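Local coordinates for putative cytoplasmic protein (Salmonella typhimurium LT2, PDB 2Q02), which is of unknown function but binds zinc in a xylose isomerase-like TIM barrel and may act as an isomerase, at residues Q156-A161 with F165-D170; R149-A154 with S186-S191; I67-A72 with I193-L198; K85-L90 with K123-L128; K35-N40 with I241-P246. All coordinates share one frame; numbering follows the deposited sequence.

Contact 1 of 5, residues Q156-A161 with F165-D170; sequences QLIREA and FKVLLD. With ZN (zinc ion), chain E.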
# COMPACT_ATOMS: atom_id res chain seq x y z
N GLN A 156 -11.37 12.77 -6.42
CA GLN A 156 -11.97 13.74 -7.33
C GLN A 156 -11.27 13.76 -8.69
O GLN A 156 -11.91 13.80 -9.74
CB GLN A 156 -11.94 15.14 -6.72
CG GLN A 156 -12.90 16.09 -7.39
CD GLN A 156 -12.67 17.52 -6.98
OE1 GLN A 156 -12.91 17.91 -5.83
NE2 GLN A 156 -12.19 18.32 -7.93
N LEU A 157 -9.94 13.74 -8.64
CA LEU A 157 -9.13 13.78 -9.85
C LEU A 157 -9.36 12.54 -10.70
O LEU A 157 -9.46 12.63 -11.93
CB LEU A 157 -7.64 13.93 -9.47
CG LEU A 157 -7.25 15.25 -8.77
CD1 LEU A 157 -5.78 15.33 -8.62
CD2 LEU A 157 -7.77 16.52 -9.49
N ILE A 158 -9.43 11.38 -10.04
CA ILE A 158 -9.74 10.10 -10.70
C ILE A 158 -11.08 10.18 -11.46
O ILE A 158 -11.18 9.75 -12.62
CB ILE A 158 -9.68 8.92 -9.67
CG1 ILE A 158 -8.21 8.61 -9.35
CG2 ILE A 158 -10.37 7.65 -10.17
CD1 ILE A 158 -7.98 7.71 -8.16
N ARG A 159 -12.10 10.74 -10.81
CA ARG A 159 -13.40 10.94 -11.44
C ARG A 159 -13.32 11.87 -12.64
O ARG A 159 -13.93 11.61 -13.67
CB ARG A 159 -14.43 11.51 -10.47
CG ARG A 159 -14.81 10.59 -9.33
CD ARG A 159 -16.10 11.02 -8.69
NE ARG A 159 -16.01 12.35 -8.06
CZ ARG A 159 -15.58 12.59 -6.82
NH1 ARG A 159 -15.17 11.60 -6.03
NH2 ARG A 159 -15.56 13.83 -6.35
N GLU A 160 -12.56 12.95 -12.52
CA GLU A 160 -12.42 13.89 -13.62
C GLU A 160 -11.70 13.25 -14.82
O GLU A 160 -12.02 13.54 -15.97
CB GLU A 160 -11.63 15.07 -13.11
CG GLU A 160 -11.57 16.24 -14.01
CD GLU A 160 -10.73 17.31 -13.39
OE1 GLU A 160 -10.90 17.58 -12.17
OE2 GLU A 160 -9.90 17.88 -14.14
N ALA A 161 -10.76 12.36 -14.51
CA ALA A 161 -10.05 11.56 -15.50
C ALA A 161 -10.91 10.46 -16.16
O ALA A 161 -10.52 9.90 -17.19
CB ALA A 161 -8.81 10.94 -14.87
N PHE A 165 -9.44 3.60 -11.74
CA PHE A 165 -8.51 3.56 -10.61
C PHE A 165 -9.21 3.85 -9.31
O PHE A 165 -10.28 4.46 -9.28
CB PHE A 165 -7.36 4.56 -10.77
CG PHE A 165 -6.29 4.16 -11.77
CD1 PHE A 165 -6.43 3.03 -12.60
CD2 PHE A 165 -5.15 4.94 -11.91
CE1 PHE A 165 -5.45 2.70 -13.52
CE2 PHE A 165 -4.16 4.60 -12.82
CZ PHE A 165 -4.30 3.48 -13.62
N LYS A 166 -8.58 3.37 -8.22
CA LYS A 166 -9.07 3.61 -6.87
C LYS A 166 -7.95 4.18 -5.98
O LYS A 166 -6.78 4.13 -6.32
CB LYS A 166 -9.62 2.33 -6.26
CG LYS A 166 -11.00 1.91 -6.77
CD LYS A 166 -11.35 0.51 -6.27
CE LYS A 166 -12.84 0.28 -6.16
NZ LYS A 166 -13.49 -0.24 -7.39
N VAL A 167 -8.33 4.69 -4.83
CA VAL A 167 -7.38 5.26 -3.91
C VAL A 167 -6.90 4.21 -2.92
O VAL A 167 -7.68 3.37 -2.45
CB VAL A 167 -8.00 6.50 -3.16
CG1 VAL A 167 -7.27 6.80 -1.86
CG2 VAL A 167 -8.00 7.72 -4.07
N LEU A 168 -5.60 4.27 -2.62
CA LEU A 168 -4.98 3.45 -1.60
C LEU A 168 -4.83 4.32 -0.33
O LEU A 168 -4.03 5.28 -0.29
CB LEU A 168 -3.62 2.97 -2.10
CG LEU A 168 -3.03 1.80 -1.34
CD1 LEU A 168 -1.70 1.38 -2.03
CD2 LEU A 168 -2.85 2.11 0.17
N LEU A 169 -5.62 3.99 0.68
CA LEU A 169 -5.61 4.75 1.91
C LEU A 169 -4.55 4.15 2.85
O LEU A 169 -4.65 3.01 3.30
CB LEU A 169 -7.01 4.72 2.54
CG LEU A 169 -7.38 5.80 3.56
CD1 LEU A 169 -8.81 5.55 3.99
CD2 LEU A 169 -6.45 5.82 4.78
N ASP A 170 -3.53 4.93 3.14
CA ASP A 170 -2.48 4.51 4.04
C ASP A 170 -2.60 5.30 5.37
O ASP A 170 -2.55 6.54 5.37
CB ASP A 170 -1.18 4.78 3.32
CG ASP A 170 -0.01 4.25 4.04
OD1 ASP A 170 0.13 4.56 5.23
OD2 ASP A 170 0.78 3.53 3.40
ZN ZN E . 1.38 2.58 1.80
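Apolar packing joins residues 156-161 to 165-170, and within 156-161 Ile-158 makes all of it. Its CD1 lies 4.1 Å from Phe-165 CB and also 4.1 Å from Val-167 CG2. The Ile-158 and Val-167 side chains meet at a slant. The Phe-165 ring turns away from Ile-158 and meets the ring of Phe-129, on helix 115-130, with the planes about 55° apart. Val-167 is covered further by Ala-151 and Ala-154 of the same helix.

A second kind of contact is between side chain and backbone. The other branch of Ile-158, CG2, is anti to the backbone N. There it presses on the carbonyl of Phe-165, with CG2 3.3 Å from Phe-165 O. No hydrogen bond crosses between the two segments.

Metal binding takes place at the far end of the strand. Asp-170 OD2 binds the zinc ion at 2.0 Å and also takes a hydrogen bond from Arg-215. Asp-170 OD1 makes a weak bond to the backbone N of Phe-172 and so caps the helix that follows. Glu-139, His-197 and Glu-245 complete the protein ligands of the metal. The whole belongs to the beta-alpha-beta unit of strand 135-138, helix 151-161 and strand 166-170. Such units build a TIM barrel, with the metal site at the C-terminal ends of the strands.

Contact 2 of 5, residues R149-A154 with S186-S191; sequences RSAVWA and SRIDIS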
# COMPACT_ATOMS: atom_id res chain seq x y z
N ARG A 149 -1.71 14.89 -1.40
CA ARG A 149 -1.79 14.50 0.01
C ARG A 149 -3.18 14.05 0.47
O ARG A 149 -3.30 13.27 1.43
CB ARG A 149 -1.39 15.70 0.85
CG ARG A 149 -0.11 16.33 0.39
CD ARG A 149 0.18 17.55 1.21
NE ARG A 149 0.35 17.22 2.61
CZ ARG A 149 0.09 18.04 3.62
NH1 ARG A 149 -0.37 19.27 3.39
NH2 ARG A 149 0.30 17.63 4.87
N SER A 150 -4.22 14.56 -0.19
CA SER A 150 -5.60 14.28 0.18
C SER A 150 -6.15 13.12 -0.62
O SER A 150 -6.11 13.12 -1.87
CB SER A 150 -6.50 15.50 -0.03
OG SER A 150 -7.87 15.16 0.12
N ALA A 151 -6.66 12.13 0.10
CA ALA A 151 -7.39 11.02 -0.51
C ALA A 151 -8.68 11.50 -1.17
O ALA A 151 -9.06 11.01 -2.25
CB ALA A 151 -7.67 9.93 0.53
N VAL A 152 -9.36 12.46 -0.54
CA VAL A 152 -10.60 13.05 -1.07
C VAL A 152 -10.35 13.69 -2.44
O VAL A 152 -11.07 13.43 -3.40
CB VAL A 152 -11.17 14.10 -0.08
CG1 VAL A 152 -12.18 15.04 -0.78
CG2 VAL A 152 -11.79 13.43 1.12
N TRP A 153 -9.32 14.52 -2.51
CA TRP A 153 -8.94 15.24 -3.72
C TRP A 153 -8.44 14.25 -4.78
O TRP A 153 -8.75 14.41 -5.96
CB TRP A 153 -7.87 16.29 -3.37
CG TRP A 153 -7.35 17.12 -4.48
CD1 TRP A 153 -6.06 17.16 -4.93
CD2 TRP A 153 -8.08 18.08 -5.27
NE1 TRP A 153 -5.95 18.07 -5.96
CE2 TRP A 153 -7.17 18.65 -6.18
CE3 TRP A 153 -9.42 18.51 -5.29
CZ2 TRP A 153 -7.54 19.64 -7.11
CZ3 TRP A 153 -9.80 19.51 -6.23
CH2 TRP A 153 -8.85 20.06 -7.12
N ALA A 154 -7.70 13.22 -4.36
CA ALA A 154 -7.28 12.16 -5.26
C ALA A 154 -8.48 11.45 -5.91
O ALA A 154 -8.45 11.14 -7.10
CB ALA A 154 -6.40 11.15 -4.52
N SER A 186 -17.36 13.14 5.57
CA SER A 186 -18.43 13.61 4.69
C SER A 186 -18.08 13.52 3.20
O SER A 186 -18.96 13.38 2.36
CB SER A 186 -18.84 15.05 5.05
OG SER A 186 -17.71 15.90 5.20
N ARG A 187 -16.79 13.59 2.88
CA ARG A 187 -16.34 13.78 1.51
C ARG A 187 -15.70 12.57 0.87
O ARG A 187 -15.60 12.51 -0.35
CB ARG A 187 -15.36 14.96 1.44
CG ARG A 187 -15.88 16.23 2.12
CD ARG A 187 -15.50 17.46 1.32
NE ARG A 187 -16.34 17.54 0.12
CZ ARG A 187 -15.94 17.98 -1.08
NH1 ARG A 187 -14.69 18.41 -1.29
NH2 ARG A 187 -16.80 17.99 -2.10
N ILE A 188 -15.27 11.60 1.68
CA ILE A 188 -14.62 10.40 1.14
C ILE A 188 -15.63 9.39 0.63
O ILE A 188 -16.67 9.16 1.24
CB ILE A 188 -13.67 9.71 2.17
CG1 ILE A 188 -12.64 8.83 1.44
CG2 ILE A 188 -14.46 8.89 3.21
CD1 ILE A 188 -11.50 9.63 0.83
N ASP A 189 -15.30 8.78 -0.50
CA ASP A 189 -16.09 7.68 -1.04
C ASP A 189 -15.43 6.33 -0.70
O ASP A 189 -14.38 5.98 -1.25
CB ASP A 189 -16.25 7.84 -2.54
CG ASP A 189 -17.51 7.23 -3.05
OD1 ASP A 189 -18.03 6.31 -2.36
OD2 ASP A 189 -17.98 7.68 -4.12
N ILE A 190 -16.05 5.61 0.23
CA ILE A 190 -15.51 4.35 0.76
C ILE A 190 -15.41 3.28 -0.31
O ILE A 190 -14.46 2.48 -0.31
CB ILE A 190 -16.40 3.81 1.89
CG1 ILE A 190 -16.15 4.61 3.17
CG2 ILE A 190 -16.22 2.29 2.13
CD1 ILE A 190 -14.70 4.52 3.75
N SER A 191 -16.37 3.28 -1.21
CA SER A 191 -16.41 2.33 -2.29
C SER A 191 -15.26 2.51 -3.28
O SER A 191 -14.92 1.57 -3.99
CB SER A 191 -17.76 2.43 -3.03
OG SER A 191 -17.74 3.51 -3.96
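Val-152 overlaps the start of the Arg-187 side chain and the end of Ile-188. Both its methyls are used. CG1 lies 3.9 Å from Arg-187 CB. CG2 lies 3.8 Å from Ile-188 CD1. The Val-152 and Arg-187 side chains cross at about a right angle. The Arg-187 chain is bent beyond CB, and its guanidinium stands obliquely to Val-152 CG1.

Ile-188 brings a single methyl to the contact. Its CG1 is anti to the backbone N (chi1 -158°), and chi2 of 78° then turns CD1 toward the other segment. The methyl reaches the first turn of helix 151-161. It touches Val-152 and also Ala-151, with Ile-188 CD1 3.9 Å from Ala-151 CB. All of this is van der Waals packing, and no hydrogen bond joins the two segments.

The turn that Ile-188 packs on is held by a cap. Ser-150 is the N-cap of helix 151-161. Its OG accepts a nearly straight bond from Trp-153 N, 3.1 Å long with an angle of 171°.

The contact joins the N-terminal end of helix 151-161 to the chain leaving helix 180-187. Asp-189 adds a further tie, because its backbone O takes a hydrogen bond from Gln-155 of helix 151-161. On the barrel side, helix 151-161 covers strand 166-170. Ile-188 and Ile-190 also touch Met-236, just after helix 226-235.

Contact 3 of 5, residues I67-A72 with I193-L198; sequences IVTINA and IGLVHL. With ZN (zinc ion), chain E.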
# COMPACT_ATOMS: atom_id res chain seq x y z
N ILE A 67 -1.34 -12.53 -4.89
CA ILE A 67 -0.51 -11.33 -4.88
C ILE A 67 -1.42 -10.16 -5.24
O ILE A 67 -1.83 -10.03 -6.38
CB ILE A 67 0.65 -11.45 -5.88
CG1 ILE A 67 1.56 -12.62 -5.49
CG2 ILE A 67 1.43 -10.11 -5.95
CD1 ILE A 67 2.57 -13.00 -6.53
N VAL A 68 -1.74 -9.32 -4.27
CA VAL A 68 -2.76 -8.30 -4.45
C VAL A 68 -2.21 -7.09 -5.17
O VAL A 68 -2.85 -6.58 -6.09
CB VAL A 68 -3.39 -7.84 -3.10
CG1 VAL A 68 -4.42 -6.75 -3.35
CG2 VAL A 68 -4.01 -9.04 -2.32
N THR A 69 -1.05 -6.60 -4.76
CA THR A 69 -0.43 -5.50 -5.51
C THR A 69 1.05 -5.65 -5.66
O THR A 69 1.69 -6.48 -5.01
CB THR A 69 -0.65 -4.08 -4.86
OG1 THR A 69 0.34 -3.84 -3.85
CG2 THR A 69 -2.03 -3.95 -4.23
N ILE A 70 1.58 -4.80 -6.55
CA ILE A 70 2.99 -4.46 -6.56
C ILE A 70 3.15 -2.99 -6.18
O ILE A 70 2.40 -2.13 -6.62
CB ILE A 70 3.59 -4.78 -7.93
CG1 ILE A 70 3.63 -6.31 -8.09
CG2 ILE A 70 4.99 -4.16 -8.06
CD1 ILE A 70 4.07 -6.77 -9.44
N ASN A 71 4.11 -2.73 -5.31
CA ASN A 71 4.53 -1.37 -4.93
C ASN A 71 5.92 -1.12 -5.50
O ASN A 71 6.83 -1.88 -5.17
CB ASN A 71 4.67 -1.23 -3.41
CG ASN A 71 3.36 -1.31 -2.68
OD1 ASN A 71 2.83 -0.28 -2.26
ND2 ASN A 71 2.82 -2.54 -2.50
N ALA A 72 6.15 -0.06 -6.29
CA ALA A 72 5.15 0.94 -6.71
C ALA A 72 5.79 1.76 -7.81
O ALA A 72 7.01 1.74 -7.94
CB ALA A 72 4.75 1.86 -5.56
N ILE A 193 -12.17 3.37 -2.39
CA ILE A 193 -10.93 3.08 -1.68
C ILE A 193 -10.63 1.62 -2.01
O ILE A 193 -11.40 0.72 -1.62
CB ILE A 193 -11.10 3.25 -0.14
CG1 ILE A 193 -11.20 4.72 0.23
CG2 ILE A 193 -9.94 2.62 0.64
CD1 ILE A 193 -11.69 4.94 1.65
N GLY A 194 -9.53 1.37 -2.71
CA GLY A 194 -9.24 0.01 -3.20
C GLY A 194 -8.42 -0.86 -2.27
O GLY A 194 -8.41 -2.09 -2.40
N LEU A 195 -7.70 -0.22 -1.36
CA LEU A 195 -6.87 -0.93 -0.40
C LEU A 195 -6.53 -0.01 0.75
O LEU A 195 -6.56 1.21 0.60
CB LEU A 195 -5.61 -1.38 -1.08
CG LEU A 195 -4.56 -2.14 -0.29
CD1 LEU A 195 -5.11 -3.44 0.14
CD2 LEU A 195 -3.32 -2.35 -1.18
N VAL A 196 -6.23 -0.60 1.91
CA VAL A 196 -5.77 0.16 3.07
C VAL A 196 -4.44 -0.40 3.56
O VAL A 196 -4.28 -1.62 3.65
CB VAL A 196 -6.81 0.18 4.22
CG1 VAL A 196 -6.28 0.92 5.41
CG2 VAL A 196 -8.13 0.81 3.74
N HIS A 197 -3.50 0.51 3.83
CA HIS A 197 -2.18 0.18 4.34
C HIS A 197 -2.12 0.61 5.82
O HIS A 197 -2.36 1.79 6.14
CB HIS A 197 -1.07 0.90 3.57
CG HIS A 197 -0.63 0.21 2.32
ND1 HIS A 197 0.32 0.75 1.48
CD2 HIS A 197 -1.02 -0.95 1.74
CE1 HIS A 197 0.51 -0.06 0.45
NE2 HIS A 197 -0.30 -1.09 0.58
N LEU A 198 -1.80 -0.35 6.69
CA LEU A 198 -1.75 -0.15 8.12
C LEU A 198 -0.30 -0.29 8.57
O LEU A 198 0.50 -1.08 8.02
CB LEU A 198 -2.62 -1.18 8.86
CG LEU A 198 -4.11 -1.33 8.54
CD1 LEU A 198 -4.72 -2.53 9.32
CD2 LEU A 198 -4.86 -0.06 8.86
ZN ZN E . 1.38 2.58 1.80
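Thr-69 and Leu-195 point at each other tip to tip across the inside of the barrel. Their methyls meet, with Thr-69 CG2 3.7 Å from Leu-195 CD2. One layer nearer the zinc, Asn-71 and His-197 approach from opposite directions. The amide oxygen faces the edge of the imidazole and lies near the ring plane. Asn-71 OD1 is 3.6 Å from His-197 CE1, and the amide and ring planes are 34° apart. CG of His-197 is anti to its carbonyl carbon (chi1 -84°), which turns the ring inward with ND1 on the metal. The bond from His-197 ND1 to the zinc ion is 2.1 Å.

The two strands do not bond to each other directly. Their polar ends share one acceptor, OE2 of Glu-37 on strand 35-39. Thr-69 OG1, Asn-71 ND2 and His-197 NE2 all hydrogen-bond to it. Three bonds thus grip a buried carboxylate oxygen. The imidazole is held at both nitrogens, by the zinc on one side and by Glu-37 on the other, which fixes its rotation. Glu-37 is a second-shell residue here, and its negative charge probably makes His-197 a stronger donor to the metal.

Contact 4 of 5, residues K85-L90 with K123-L128; sequences KKTEGL and KRLSDL. With ZN (zinc ion), chain F.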
# COMPACT_ATOMS: atom_id res chain seq x y z
N LYS A 85 8.59 3.96 -19.28
CA LYS A 85 9.35 2.69 -19.35
C LYS A 85 9.39 2.00 -18.00
O LYS A 85 9.15 0.80 -17.90
CB LYS A 85 10.79 2.91 -19.84
CG LYS A 85 10.98 2.84 -21.36
N LYS A 86 9.68 2.76 -16.96
CA LYS A 86 9.74 2.22 -15.60
C LYS A 86 8.39 1.61 -15.20
O LYS A 86 8.37 0.60 -14.48
CB LYS A 86 10.16 3.31 -14.61
CG LYS A 86 10.70 2.84 -13.26
CD LYS A 86 11.05 4.03 -12.33
N THR A 87 7.28 2.21 -15.66
CA THR A 87 5.94 1.70 -15.37
C THR A 87 5.60 0.47 -16.22
O THR A 87 5.08 -0.52 -15.68
CB THR A 87 4.83 2.74 -15.57
OG1 THR A 87 5.07 3.88 -14.75
CG2 THR A 87 3.46 2.15 -15.17
N GLU A 88 5.89 0.52 -17.51
CA GLU A 88 5.72 -0.65 -18.38
C GLU A 88 6.47 -1.90 -17.83
O GLU A 88 5.97 -3.04 -17.91
CB GLU A 88 6.22 -0.33 -19.80
CG GLU A 88 5.41 0.74 -20.56
CD GLU A 88 5.96 1.07 -21.95
OE1 GLU A 88 7.17 0.84 -22.16
OE2 GLU A 88 5.19 1.53 -22.84
N GLY A 89 7.67 -1.69 -17.30
CA GLY A 89 8.43 -2.76 -16.68
C GLY A 89 7.72 -3.34 -15.48
O GLY A 89 7.70 -4.54 -15.31
N LEU A 90 7.11 -2.47 -14.69
CA LEU A 90 6.35 -2.89 -13.51
C LEU A 90 4.99 -3.50 -13.86
O LEU A 90 4.49 -4.37 -13.12
CB LEU A 90 6.16 -1.73 -12.54
CG LEU A 90 7.39 -1.36 -11.70
CD1 LEU A 90 7.26 0.05 -11.10
CD2 LEU A 90 7.65 -2.40 -10.60
N LYS A 123 -5.29 9.68 -16.77
CA LYS A 123 -5.90 9.26 -18.05
C LYS A 123 -4.97 8.36 -18.85
O LYS A 123 -5.36 7.28 -19.29
CB LYS A 123 -6.29 10.46 -18.94
CG LYS A 123 -7.57 11.21 -18.50
CD LYS A 123 -7.84 12.44 -19.39
CE LYS A 123 -9.21 13.11 -19.10
NZ LYS A 123 -9.28 14.58 -19.47
N ARG A 124 -3.73 8.83 -19.05
CA ARG A 124 -2.72 8.09 -19.81
C ARG A 124 -2.38 6.74 -19.17
O ARG A 124 -2.25 5.72 -19.85
CB ARG A 124 -1.43 8.91 -19.93
CG ARG A 124 -0.33 8.15 -20.69
CD ARG A 124 0.83 9.02 -21.13
NE ARG A 124 1.71 8.28 -22.05
CZ ARG A 124 2.97 8.61 -22.34
NH1 ARG A 124 3.56 9.66 -21.77
NH2 ARG A 124 3.66 7.84 -23.19
N LEU A 125 -2.21 6.75 -17.85
CA LEU A 125 -1.91 5.53 -17.13
C LEU A 125 -3.10 4.58 -17.10
O LEU A 125 -2.91 3.39 -17.06
CB LEU A 125 -1.45 5.81 -15.69
CG LEU A 125 -0.05 6.42 -15.53
CD1 LEU A 125 0.13 7.05 -14.16
CD2 LEU A 125 1.04 5.40 -15.78
N SER A 126 -4.32 5.10 -17.11
CA SER A 126 -5.50 4.23 -17.12
C SER A 126 -5.56 3.42 -18.42
O SER A 126 -5.73 2.20 -18.42
CB SER A 126 -6.79 5.01 -16.87
OG SER A 126 -6.79 5.44 -15.51
N ASP A 127 -5.38 4.13 -19.53
CA ASP A 127 -5.27 3.51 -20.85
C ASP A 127 -4.14 2.47 -20.91
O ASP A 127 -4.32 1.37 -21.42
CB ASP A 127 -5.03 4.57 -21.92
CG ASP A 127 -6.22 5.44 -22.11
OD1 ASP A 127 -7.25 5.10 -21.51
OD2 ASP A 127 -6.11 6.47 -22.85
N LEU A 128 -2.97 2.83 -20.40
CA LEU A 128 -1.81 1.94 -20.41
C LEU A 128 -2.00 0.67 -19.56
O LEU A 128 -1.65 -0.43 -19.98
CB LEU A 128 -0.57 2.70 -19.91
CG LEU A 128 0.74 1.90 -19.94
CD1 LEU A 128 1.15 1.58 -21.38
CD2 LEU A 128 1.85 2.61 -19.20
ZN ZN F . -7.53 7.97 -22.81
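Helices 81-97 and 115-130 run in roughly the same direction, with the axes of the two segments 11.9 Å apart at closest and crossing at -33°. The gap is wide, and the backbones stay apart while side chains bridge it. Thr-87 CG2 lies 4.1 Å from Leu-125 CD2, and the two side chains cross at about a right angle. CG2 of Thr-87 is anti to the backbone N. OG1 is turned back along its own helix, where it hydrogen-bonds to Val-83 O. Leu-128 fits next to this pair. Its CD2 is 4.2 Å from Glu-88 CG, so the glutamate adds its aliphatic part to the packing. Asp-127 belongs to another face of helix 115-130 and binds a second zinc ion through OD2 at 2.1 Å.

These are successive outer helices of the barrel. On the barrel side, Thr-87 rests on Val-73 of strand 66-73, and Leu-125 on Leu-104 of strand 101-104. Leu-128 also touches Leu-91 further along helix 81-97.

Contact 5 of 5, residues K35-N40 with I241-P246; sequences KVELRN and IYAFEP. With ZN (zinc ion), chain E.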
# COMPACT_ATOMS: atom_id res chain seq x y z
N LYS A 35 -3.15 -13.46 1.30
CA LYS A 35 -2.87 -12.25 0.52
C LYS A 35 -1.51 -11.67 0.85
O LYS A 35 -1.13 -11.61 2.02
CB LYS A 35 -3.95 -11.19 0.78
CG LYS A 35 -5.33 -11.60 0.22
CD LYS A 35 -6.47 -10.65 0.62
CE LYS A 35 -7.73 -11.01 -0.12
NZ LYS A 35 -8.04 -12.38 0.24
N VAL A 36 -0.79 -11.26 -0.19
CA VAL A 36 0.47 -10.52 -0.04
C VAL A 36 0.59 -9.40 -1.04
O VAL A 36 -0.19 -9.31 -1.98
CB VAL A 36 1.74 -11.40 -0.25
CG1 VAL A 36 1.84 -12.46 0.82
CG2 VAL A 36 1.74 -12.04 -1.66
N GLU A 37 1.59 -8.56 -0.84
CA GLU A 37 2.01 -7.56 -1.80
C GLU A 37 3.50 -7.76 -2.05
O GLU A 37 4.27 -7.95 -1.09
CB GLU A 37 1.82 -6.15 -1.24
CG GLU A 37 0.38 -5.73 -0.99
CD GLU A 37 0.29 -4.28 -0.51
OE1 GLU A 37 0.36 -4.08 0.73
OE2 GLU A 37 0.18 -3.37 -1.38
N LEU A 38 3.91 -7.69 -3.30
CA LEU A 38 5.33 -7.65 -3.65
C LEU A 38 5.78 -6.21 -3.89
O LEU A 38 4.97 -5.28 -3.86
CB LEU A 38 5.63 -8.56 -4.86
CG LEU A 38 5.48 -10.08 -4.64
CD1 LEU A 38 5.81 -10.83 -5.91
CD2 LEU A 38 6.35 -10.59 -3.50
N ARG A 39 7.08 -6.01 -4.09
CA ARG A 39 7.65 -4.66 -4.16
C ARG A 39 8.97 -4.57 -4.97
O ARG A 39 9.81 -5.49 -4.96
CB ARG A 39 7.96 -4.15 -2.74
CG ARG A 39 6.91 -4.40 -1.65
CD ARG A 39 7.41 -3.79 -0.34
NE ARG A 39 7.73 -2.39 -0.56
CZ ARG A 39 6.88 -1.37 -0.38
NH1 ARG A 39 5.66 -1.56 0.09
NH2 ARG A 39 7.28 -0.15 -0.65
N ASN A 40 9.17 -3.44 -5.64
CA ASN A 40 10.40 -3.22 -6.42
C ASN A 40 11.53 -2.52 -5.63
O ASN A 40 12.58 -2.22 -6.19
CB ASN A 40 10.13 -2.46 -7.72
CG ASN A 40 9.83 -1.00 -7.48
OD1 ASN A 40 9.50 -0.61 -6.36
ND2 ASN A 40 9.96 -0.18 -8.53
N ILE A 241 -9.55 -4.78 1.66
CA ILE A 241 -8.39 -5.44 2.26
C ILE A 241 -7.59 -4.47 3.16
O ILE A 241 -7.39 -3.29 2.84
CB ILE A 241 -7.47 -6.01 1.15
CG1 ILE A 241 -8.22 -7.10 0.35
CG2 ILE A 241 -6.18 -6.57 1.74
CD1 ILE A 241 -7.53 -7.56 -0.93
N TYR A 242 -7.17 -5.00 4.31
CA TYR A 242 -6.22 -4.34 5.17
C TYR A 242 -4.88 -5.07 5.01
O TYR A 242 -4.78 -6.28 5.24
CB TYR A 242 -6.69 -4.40 6.62
CG TYR A 242 -7.94 -3.59 6.92
CD1 TYR A 242 -7.89 -2.20 7.00
CD2 TYR A 242 -9.18 -4.22 7.15
CE1 TYR A 242 -9.01 -1.45 7.27
CE2 TYR A 242 -10.33 -3.47 7.43
CZ TYR A 242 -10.22 -2.08 7.48
OH TYR A 242 -11.31 -1.30 7.77
N ALA A 243 -3.87 -4.31 4.62
CA ALA A 243 -2.52 -4.81 4.38
C ALA A 243 -1.58 -4.12 5.32
O ALA A 243 -1.62 -2.90 5.42
CB ALA A 243 -2.08 -4.53 2.94
N PHE A 244 -0.73 -4.90 5.99
CA PHE A 244 0.24 -4.39 6.95
C PHE A 244 1.52 -4.00 6.21
O PHE A 244 2.09 -4.83 5.50
CB PHE A 244 0.52 -5.43 8.04
CG PHE A 244 -0.63 -5.62 9.00
CD1 PHE A 244 -0.93 -4.65 9.95
CD2 PHE A 244 -1.44 -6.76 8.94
CE1 PHE A 244 -2.00 -4.81 10.83
CE2 PHE A 244 -2.51 -6.94 9.84
CZ PHE A 244 -2.80 -5.96 10.77
N GLU A 245 1.94 -2.73 6.36
CA GLU A 245 3.07 -2.17 5.61
C GLU A 245 4.01 -1.33 6.52
O GLU A 245 4.05 -0.11 6.45
CB GLU A 245 2.59 -1.34 4.39
CG GLU A 245 3.73 -0.85 3.47
CD GLU A 245 3.31 0.26 2.50
OE1 GLU A 245 2.56 1.18 2.90
OE2 GLU A 245 3.75 0.25 1.33
N PRO A 246 4.76 -1.99 7.40
CA PRO A 246 5.83 -1.30 8.10
C PRO A 246 7.06 -1.03 7.21
O PRO A 246 7.26 -1.72 6.20
CB PRO A 246 6.16 -2.28 9.22
CG PRO A 246 5.89 -3.59 8.64
CD PRO A 246 4.66 -3.40 7.81
ZN ZN E . 1.38 2.58 1.80
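The TIM barrel interior is crossed here between strand 35-39 and the chain at strand 242-244, which flank strand 9-12 in the closed sheet. In the layer farthest from the zinc Lys-35 lies against Ile-241. The touching atoms are aliphatic, with Lys-35 CE 3.5 Å from Ile-241 CD1. Lys-35 NZ goes on to hydrogen-bond to Thr-7 O. In the next layer Glu-37 stands over the small side chain of Ala-243, with Glu-37 OE1 3.3 Å from Ala-243 CB. Its other oxygen, OE2, is the acceptor shared by the polar side chains of contact 3.

The layer nearest the metal is the zinc site at the C-terminal ends of the strands. Glu-245 binds the metal through OE1 at 2.1 Å and turns OE2 to Arg-39. Arg-39 NH1 makes a salt bridge to Glu-245 OE2, 2.9 Å long with an angle of 150°. The bond uses the anti lone pair of Glu-245 OE2, and this oxygen lies near the guanidinium plane. The guanidinium and carboxylate planes are 54° apart. A second salt bridge joins Arg-39 NE to Asp-41 OD1.

In the fold
Contacts 1, 3 and 5 meet at one zinc ion, to which each brings one ligand. Contacts 3 and 5 are the closest pair, with centres 6 Å apart, and Leu-198 O lies 2.7 Å from Glu-245 N. Contact 1 joins contact 3 through neighbouring strands, with Leu-169 O 2.8 Å from His-197 N. Contacts 2 and 4 belong to the outer layer. Contact 2 shares helix 151-161 with contact 1, their centres 8 Å apart. Contact 4 reaches contact 3 through Leu-90, whose CD1 is 3.6 Å from Ala-72 O. Contacts 2 and 4 do not touch, and their centres are 23 Å apart.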